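Local structure of type 3 secretion system translocon protein SctE (Shigella flexneri, 3U0C) at residues T55-I58 against G59-Q63. The protein is inserted with its partner IpaC into the host membrane, forming the pore through which the type III secretion system delivers effectors into target cells. Numbering follows the deposited sequence.
Sequences TLLI and GNLIQ
From Thr55 to Ile62 the backbone runs as regular alpha-helix, the amides of Gly59, Asn60, Leu61 and Ile62 each donating to the carbonyl oxygen four residues earlier. The bond from Leu61 N to Leu57 O is 2.8 Å long and the straightest of the four (168° at the hydrogen), whereas Gly59 N reaches Thr55 O at 3.0 Å. This short helix 50-65 precedes the long coiled-coil helices of the translocator's N-terminal region and illustrates how i/i+3 and i/i+4 spacing gathers apolar side chains along one flank. In Leu57 chi1 (175°) sets CG anti to the amide nitrogen, and the second torsion (50°) turns CD1 rather than CD2 toward Leu61, 4.0 Å from Leu61 CG, the side chains crossing at a slant. Ile58 also has CG1 anti to its nitrogen, placing CG2 between that nitrogen and the carbonyl carbon, 3.1 Å from Gly59 N; its CD1 lies 4.3 Å from Leu61 CD1 and 4.2 Å from Ile62 CG1. Ile58 and Ile62 turn this cluster toward the rest of the fold, Ile58 resting on Leu73 and Ile77 of helix 71-141 and Ile62 on Thr74, while Leu61 meets Leu70 in the connecting loop. Thr55 OG1 bonds to Ser51 O one turn earlier and to Lys81 NZ, a polar tie to helix 71-141. Ile62 CG1, instead anti to the carbonyl carbon, lies 3.2 Å from Ile58 O, the oxygen that accepts the hydrogen bond from Ile62 N.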
loop_
_atom_site.group_PDB
_atom_site.type_symbol
_atom_site.label_atom_id
_atom_site.label_comp_id
_atom_site.label_asym_id
_atom_site.label_seq_id
_atom_site.Cartn_x
_atom_site.Cartn_y
_atom_site.Cartn_z
ATOM N N THR A 55 33.807 29.376 9.769
ATOM C CA THR A 55 34.617 30.042 8.761
ATOM C C THR A 55 35.304 31.273 9.363
ATOM O O THR A 55 36.477 31.541 9.100
ATOM C CB THR A 55 33.786 30.468 7.534
ATOM O OG1 THR A 55 32.897 29.414 7.152
ATOM C CG2 THR A 55 34.691 30.779 6.351
ATOM N N LEU A 56 34.566 32.010 10.183
ATOM C CA LEU A 56 35.106 33.193 10.811
ATOM C C LEU A 56 36.201 32.800 11.783
ATOM O O LEU A 56 37.248 33.445 11.850
ATOM C CB LEU A 56 34.007 33.971 11.525
ATOM C CG LEU A 56 32.988 34.569 10.551
ATOM C CD1 LEU A 56 31.741 35.050 11.282
ATOM C CD2 LEU A 56 33.615 35.692 9.712
ATOM N N LEU A 57 35.963 31.727 12.523
ATOM C CA LEU A 57 36.912 31.277 13.530
ATOM C C LEU A 57 38.252 30.878 12.925
ATOM O O LEU A 57 39.307 31.362 13.343
ATOM C CB LEU A 57 36.327 30.119 14.335
ATOM C CG LEU A 57 37.261 29.467 15.348
ATOM C CD1 LEU A 57 37.920 30.518 16.224
ATOM C CD2 LEU A 57 36.476 28.463 16.193
ATOM N N ILE A 58 38.213 29.992 11.942
ATOM C CA ILE A 58 39.440 29.531 11.334
ATOM C C ILE A 58 40.135 30.692 10.604
ATOM O O ILE A 58 41.360 30.793 10.617
ATOM C CB ILE A 58 39.219 28.335 10.407
ATOM C CG1 ILE A 58 40.565 27.720 10.027
ATOM C CG2 ILE A 58 38.415 28.749 9.171
ATOM C CD1 ILE A 58 41.467 27.423 11.206
ATOM N N GLY A 59 39.337 31.566 9.993
ATOM C CA GLY A 59 39.849 32.777 9.384
ATOM C C GLY A 59 40.621 33.597 10.401
ATOM O O GLY A 59 41.758 33.988 10.157
ATOM N N ASN A 60 40.001 33.832 11.551
ATOM C CA ASN A 60 40.610 34.577 12.645
ATOM C C ASN A 60 41.899 33.932 13.158
ATOM O O ASN A 60 42.913 34.609 13.333
ATOM C CB ASN A 60 39.609 34.729 13.796
ATOM C CG ASN A 60 39.917 35.920 14.693
ATOM O OD1 ASN A 60 41.081 36.237 14.957
ATOM N ND2 ASN A 60 38.868 36.598 15.155
ATOM N N LEU A 61 41.854 32.627 13.410
ATOM C CA LEU A 61 43.023 31.900 13.882
ATOM C C LEU A 61 44.168 32.027 12.875
ATOM O O LEU A 61 45.302 32.288 13.247
ATOM C CB LEU A 61 42.701 30.420 14.161
ATOM C CG LEU A 61 41.751 30.072 15.322
ATOM C CD1 LEU A 61 41.434 28.582 15.395
ATOM C CD2 LEU A 61 42.297 30.536 16.651
ATOM N N ILE A 62 43.857 31.843 11.598
ATOM C CA ILE A 62 44.857 31.927 10.540
ATOM C C ILE A 62 45.527 33.313 10.477
ATOM O O ILE A 62 46.735 33.421 10.247
ATOM C CB ILE A 62 44.245 31.568 9.178
ATOM C CG1 ILE A 62 44.013 30.052 9.080
ATOM C CG2 ILE A 62 45.117 32.059 8.042
ATOM C CD1 ILE A 62 43.633 29.577 7.696
ATOM N N GLN A 63 44.729 34.356 10.684
ATOM C CA GLN A 63 45.196 35.740 10.732
ATOM C C GLN A 63 46.425 35.914 11.600
ATOM O O GLN A 63 47.412 36.523 11.187
ATOM C CB GLN A 63 44.095 36.621 11.299
ATOM C CG GLN A 63 44.463 38.065 11.485
ATOM C CD GLN A 63 43.234 38.937 11.551
ATOM O OE1 GLN A 63 42.478 38.896 12.530
ATOM N NE2 GLN A 63 42.992 39.706 10.482
#